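Leucine aminopeptidase 1 (Caenorhabditis elegans, PDB 2HC9) is a zinc-dependent aminopeptidase of the M17 family that releases N-terminal amino acids, preferably leucine, from peptides and probably serves as a digestive enzyme. Local coordinates at residues A[2-14]-A[143-157]. The protein carries 1 engineered substitution. Numbering follows the deposited sequence. Where two conformers were deposited one is given.
Sequences TQVLVRNGIQAVG and ELNVNIDVVCDKLTN. With GOL (glycerol), chain P.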
loop_
_atom_site.group_PDB
_atom_site.type_symbol
_atom_site.label_atom_id
_atom_site.label_comp_id
_atom_site.label_asym_id
_atom_site.label_seq_id
_atom_site.Cartn_x
_atom_site.Cartn_y
_atom_site.Cartn_z
ATOM N N THR A 2 18.325 -1.782 -41.553
ATOM C CA THR A 2 18.873 -0.420 -41.844
ATOM C C THR A 2 20.376 -0.447 -41.631
ATOM O O THR A 2 20.864 -0.972 -40.619
ATOM C CB THR A 2 18.163 0.637 -40.937
ATOM O OG1 THR A 2 16.835 0.837 -41.420
ATOM C CG2 THR A 2 18.907 2.008 -40.897
ATOM N N GLN A 3 21.117 0.109 -42.581
ATOM C CA GLN A 3 22.566 0.146 -42.476
ATOM C C GLN A 3 23.049 1.561 -42.201
ATOM O O GLN A 3 22.545 2.532 -42.783
ATOM C CB GLN A 3 23.209 -0.364 -43.767
ATOM C CG GLN A 3 22.747 -1.750 -44.170
ATOM C CD GLN A 3 23.314 -2.817 -43.277
ATOM O OE1 GLN A 3 24.526 -2.926 -43.128
ATOM N NE2 GLN A 3 22.439 -3.609 -42.665
ATOM N N VAL A 4 24.049 1.665 -41.330
ATOM C CA VAL A 4 24.595 2.959 -40.933
ATOM C C VAL A 4 26.076 3.016 -41.293
ATOM O O VAL A 4 26.859 2.189 -40.859
ATOM C CB VAL A 4 24.385 3.240 -39.414
ATOM C CG1 VAL A 4 25.108 4.522 -39.006
ATOM C CG2 VAL A 4 22.914 3.357 -39.095
ATOM N N LEU A 5 26.445 3.981 -42.128
ATOM C CA LEU A 5 27.848 4.166 -42.502
ATOM C C LEU A 5 28.237 5.566 -42.083
ATOM O O LEU A 5 27.484 6.519 -42.312
ATOM C CB LEU A 5 28.018 4.063 -44.039
ATOM C CG LEU A 5 29.458 4.297 -44.537
ATOM C CD1 LEU A 5 30.378 3.153 -44.073
ATOM C CD2 LEU A 5 29.477 4.399 -46.080
ATOM N N VAL A 6 29.401 5.683 -41.467
ATOM C CA VAL A 6 29.942 6.967 -41.089
ATOM C C VAL A 6 31.061 7.296 -42.090
ATOM O O VAL A 6 31.953 6.466 -42.328
ATOM C CB VAL A 6 30.518 6.951 -39.641
ATOM C CG1 VAL A 6 31.071 8.340 -39.269
ATOM C CG2 VAL A 6 29.440 6.504 -38.636
ATOM N N ARG A 7 30.993 8.490 -42.676
ATOM C CA ARG A 7 32.016 8.917 -43.651
ATOM C C ARG A 7 32.712 10.189 -43.230
ATOM O O ARG A 7 32.151 11.051 -42.544
ATOM C CB ARG A 7 31.390 9.128 -45.037
ATOM C CG ARG A 7 30.716 7.872 -45.606
ATOM C CD ARG A 7 30.176 8.049 -47.031
ATOM N NE ARG A 7 29.134 9.065 -47.141
ATOM C CZ ARG A 7 28.318 9.169 -48.192
ATOM N NH1 ARG A 7 28.439 8.316 -49.209
ATOM N NH2 ARG A 7 27.413 10.134 -48.253
ATOM N N ASN A 8 33.944 10.314 -43.708
ATOM C CA ASN A 8 34.786 11.458 -43.433
ATOM C C ASN A 8 34.544 12.478 -44.541
ATOM O O ASN A 8 35.161 12.383 -45.596
ATOM C CB ASN A 8 36.228 10.948 -43.471
ATOM C CG ASN A 8 37.250 12.013 -43.154
ATOM O OD1 ASN A 8 36.930 13.102 -42.649
ATOM N ND2 ASN A 8 38.517 11.690 -43.441
ATOM N N GLY A 9 33.617 13.415 -44.327
ATOM C CA GLY A 9 33.292 14.453 -45.322
ATOM C C GLY A 9 31.972 14.219 -46.036
ATOM O O GLY A 9 31.543 13.064 -46.213
ATOM N N ILE A 10 31.330 15.316 -46.440
ATOM C CA ILE A 10 30.064 15.259 -47.186
ATOM C C ILE A 10 30.287 14.584 -48.542
ATOM O O ILE A 10 31.183 14.971 -49.306
ATOM C CB ILE A 10 29.461 16.656 -47.401
ATOM C CG1 ILE A 10 29.115 17.328 -46.071
ATOM C CG2 ILE A 10 28.224 16.600 -48.335
ATOM C CD1 ILE A 10 28.827 18.809 -46.216
ATOM N N GLN A 11 29.498 13.550 -48.821
ATOM C CA GLN A 11 29.552 12.876 -50.107
ATOM C C GLN A 11 28.140 12.634 -50.583
ATOM O O GLN A 11 27.200 12.823 -49.815
ATOM C CB GLN A 11 30.330 11.572 -49.941
ATOM C CG GLN A 11 31.749 11.863 -49.494
ATOM C CD GLN A 11 32.435 10.664 -48.955
ATOM O OE1 GLN A 11 32.427 9.626 -49.599
ATOM N NE2 GLN A 11 33.047 10.788 -47.757
ATOM N N ALA A 12 27.979 12.240 -51.846
ATOM C CA ALA A 12 26.637 11.969 -52.387
ATOM C C ALA A 12 26.073 10.711 -51.732
ATOM O O ALA A 12 26.830 9.846 -51.271
ATOM C CB ALA A 12 26.680 11.792 -53.915
ATOM N N VAL A 13 24.750 10.610 -51.695
ATOM C CA VAL A 13 24.113 9.374 -51.258
ATOM C C VAL A 13 23.471 8.686 -52.456
ATOM O O VAL A 13 23.500 9.212 -53.564
ATOM C CB VAL A 13 23.124 9.601 -50.074
ATOM C CG1 VAL A 13 23.868 10.296 -48.922
ATOM C CG2 VAL A 13 21.945 10.454 -50.513
ATOM N N GLY A 14 22.902 7.511 -52.247
ATOM C CA GLY A 14 22.257 6.787 -53.356
ATOM C C GLY A 14 21.137 7.536 -54.065
ATOM O O GLY A 14 20.641 8.573 -53.584
ATOM N N GLU A 143 13.626 -0.592 -44.265
ATOM C CA GLU A 143 15.070 -0.520 -44.066
ATOM C C GLU A 143 15.617 0.683 -44.819
ATOM O O GLU A 143 15.245 0.938 -45.978
ATOM C CB GLU A 143 15.779 -1.809 -44.519
ATOM C CG GLU A 143 15.175 -3.138 -43.998
ATOM C CD GLU A 143 15.026 -3.217 -42.471
ATOM O OE1 GLU A 143 15.749 -2.515 -41.716
ATOM O OE2 GLU A 143 14.169 -4.003 -42.015
ATOM N N LEU A 144 16.512 1.413 -44.164
ATOM C CA LEU A 144 17.014 2.662 -44.708
ATOM C C LEU A 144 18.498 2.546 -44.901
ATOM O O LEU A 144 19.181 1.772 -44.224
ATOM C CB LEU A 144 16.743 3.823 -43.738
ATOM C CG LEU A 144 15.273 4.090 -43.387
ATOM C CD1 LEU A 144 15.171 5.128 -42.297
ATOM C CD2 LEU A 144 14.518 4.569 -44.576
ATOM N N ASN A 145 19.004 3.345 -45.824
ATOM C CA ASN A 145 20.429 3.499 -45.994
ATOM C C ASN A 145 20.804 4.804 -45.302
ATOM O O ASN A 145 20.385 5.884 -45.736
ATOM C CB ASN A 145 20.750 3.520 -47.502
ATOM C CG ASN A 145 22.125 4.070 -47.811
ATOM O OD1 ASN A 145 23.136 3.585 -47.308
ATOM N ND2 ASN A 145 22.168 5.092 -48.658
ATOM N N VAL A 146 21.559 4.703 -44.206
ATOM C CA VAL A 146 21.959 5.899 -43.444
ATOM C C VAL A 146 23.429 6.226 -43.690
ATOM O O VAL A 146 24.296 5.361 -43.561
ATOM C CB VAL A 146 21.690 5.739 -41.927
ATOM C CG1 VAL A 146 22.134 6.980 -41.146
ATOM C CG2 VAL A 146 20.203 5.400 -41.680
ATOM N N ASN A 147 23.694 7.472 -44.081
ATOM C CA ASN A 147 25.063 7.984 -44.142
ATOM C C ASN A 147 25.210 9.140 -43.152
ATOM O O ASN A 147 24.519 10.152 -43.275
ATOM C CB ASN A 147 25.397 8.487 -45.551
ATOM C CG ASN A 147 25.620 7.337 -46.526
ATOM O OD1 ASN A 147 26.655 6.664 -46.505
ATOM N ND2 ASN A 147 24.631 7.098 -47.360
ATOM N N ILE A 148 26.093 8.969 -42.174
ATOM C CA ILE A 148 26.505 10.066 -41.298
ATOM C C ILE A 148 27.816 10.645 -41.819
ATOM O O ILE A 148 28.899 10.063 -41.645
ATOM C CB ILE A 148 26.669 9.597 -39.805
ATOM C CG1 ILE A 148 25.403 8.814 -39.357
ATOM C CG2 ILE A 148 26.995 10.806 -38.899
ATOM C CD1 ILE A 148 25.531 8.135 -38.008
ATOM N N ASP A 149 27.699 11.807 -42.449
ATOM C CA ASP A 149 28.842 12.524 -43.018
ATOM C C ASP A 149 29.371 13.566 -42.049
ATOM O O ASP A 149 28.727 14.583 -41.761
ATOM C CB ASP A 149 28.451 13.167 -44.359
ATOM C CG ASP A 149 28.229 12.126 -45.459
ATOM O OD1 ASP A 149 28.435 10.908 -45.207
ATOM O OD2 ASP A 149 27.850 12.531 -46.571
ATOM N N VAL A 150 30.565 13.295 -41.547
ATOM C CA VAL A 150 31.140 14.130 -40.528
ATOM C C VAL A 150 32.000 15.168 -41.240
ATOM O O VAL A 150 32.870 14.813 -42.045
ATOM C CB VAL A 150 32.019 13.319 -39.566
ATOM C CG1 VAL A 150 32.603 14.237 -38.505
ATOM C CG2 VAL A 150 31.219 12.172 -38.918
ATOM N N VAL A 151 31.744 16.435 -40.929
ATOM C CA VAL A 151 32.541 17.556 -41.439
ATOM C C VAL A 151 33.464 17.996 -40.306
ATOM O O VAL A 151 33.051 18.721 -39.378
ATOM C CB VAL A 151 31.641 18.730 -41.856
ATOM C CG1 VAL A 151 32.492 19.884 -42.406
ATOM C CG2 VAL A 151 30.616 18.272 -42.904
ATOM N N CYS A 152 34.695 17.507 -40.364
ATOM C CA CYS A 152 35.685 17.745 -39.320
ATOM C C CYS A 152 37.063 17.531 -39.934
ATOM O O CYS A 152 37.358 16.434 -40.411
ATOM C CB CYS A 152 35.473 16.784 -38.136
ATOM S SG CYS A 152 36.741 16.896 -36.820
ATOM N N ASP A 153 37.894 18.577 -39.886
ATOM C CA ASP A 153 39.248 18.595 -40.471
ATOM C C ASP A 153 40.118 17.407 -40.067
ATOM O O ASP A 153 40.784 16.794 -40.899
ATOM C CB ASP A 153 39.992 19.869 -40.041
ATOM C CG ASP A 153 39.463 21.120 -40.709
ATOM O OD1 ASP A 153 39.051 21.051 -41.888
ATOM O OD2 ASP A 153 39.476 22.186 -40.049
ATOM N N LYS A 154 40.137 17.120 -38.772
ATOM C CA LYS A 154 41.111 16.211 -38.210
ATOM C C LYS A 154 40.735 14.734 -38.420
ATOM O O LYS A 154 41.579 13.853 -38.275
ATOM C CB LYS A 154 41.294 16.511 -36.721
ATOM C CG LYS A 154 42.122 17.738 -36.434
ATOM C CD LYS A 154 42.267 17.956 -34.943
ATOM C CE LYS A 154 43.049 19.232 -34.657
ATOM N NZ LYS A 154 43.275 19.444 -33.189
ATOM N N LEU A 155 39.477 14.458 -38.745
ATOM C CA LEU A 155 39.037 13.067 -38.879
ATOM C C LEU A 155 39.780 12.313 -39.990
ATOM O O LEU A 155 39.977 12.834 -41.091
ATOM C CB LEU A 155 37.524 13.012 -39.086
ATOM C CG LEU A 155 36.796 11.717 -38.728
ATOM C CD1 LEU A 155 36.634 11.567 -37.197
ATOM C CD2 LEU A 155 35.448 11.721 -39.418
ATOM N N THR A 156 40.208 11.089 -39.688
ATOM C CA THR A 156 40.840 10.224 -40.680
ATOM C C THR A 156 39.864 9.181 -41.228
ATOM O O THR A 156 38.781 8.952 -40.663
ATOM C CB THR A 156 42.081 9.498 -40.112
ATOM O OG1 THR A 156 41.684 8.450 -39.208
ATOM C CG2 THR A 156 43.023 10.481 -39.408
ATOM N N ASN A 157 40.243 8.535 -42.327
ATOM C CA ASN A 157 39.434 7.430 -42.845
ATOM C C ASN A 157 39.353 6.243 -41.870
ATOM O O ASN A 157 38.301 5.616 -41.749
ATOM C CB ASN A 157 39.930 6.985 -44.232
ATOM C CG ASN A 157 39.624 8.014 -45.329
ATOM O OD1 ASN A 157 38.937 9.020 -45.106
ATOM N ND2 ASN A 157 40.121 7.747 -46.532
HETATM C C1 GOL P . 24.939 5.763 -50.270
HETATM O O1 GOL P . 23.549 6.005 -50.304
HETATM C C2 GOL P . 25.564 5.955 -51.641
HETATM O O2 GOL P . 26.727 6.740 -51.531
HETATM C C3 GOL P . 25.834 4.603 -52.270
HETATM O O3 GOL P . 24.740 4.214 -53.062
HETATM O O HOH W 1 35.408 15.313 -42.389
HETATM O O HOH W 2 38.875 15.128 -42.468
#
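Arg7 grips the carboxylate of Asp149 side-on in a salt bridge. Its NE lies 2.8 Å from Asp149 OD1, and its NH2 lies 3.0 Å from Asp149 OD2. The NE bond is nearly straight, at 166°. A bend in the arginine chain (chi3 -62°) turns the guanidinium back over the neighbouring strand. There the Asn147 amide stacks on one face, its plane 19° from that of the guanidinium, and Gln11 CB covers the opposite face. NH1 and NH2 both donate to Ala12 O, which ties down the chain after the strand. Asp149 OD2 also accepts from Gln11 N at 3.0 Å, from above the carboxylate plane, and is hydrogen-bonded to His110. With an alanine at Arg7, the buried Asp149 would probably lose its salt-bridge mate and Ala12 O these two donors.

Strands 3-8 and 145-151 pair in parallel: Gln3, Leu5 and Arg7 each donate and accept one backbone bond, and Gly9 N bonds Val150 O. They belong to the mixed sheet of the N-terminal domain, where 3-8 is the outermost strand of this chain and 108-114 flanks 145-151 on its other side. At the start, Leu144 N donates to Thr2 OG1 at 2.8 Å. At the far end, Asn8 ND2 donates to Asn157 OD1 at 3.2 Å, and two waters sit beside Asn8 OD1.

Around Val4 and Val6 the packing is apolar. Val4 CG1 meets Ile148 CD1 at 3.8 Å, and Val6 CG1 meets Val150 CG2 at 3.9 Å. Helix 120-128 packs on Val6, Ile148 and Val150, and helix 157-178 on Val4 and Val6.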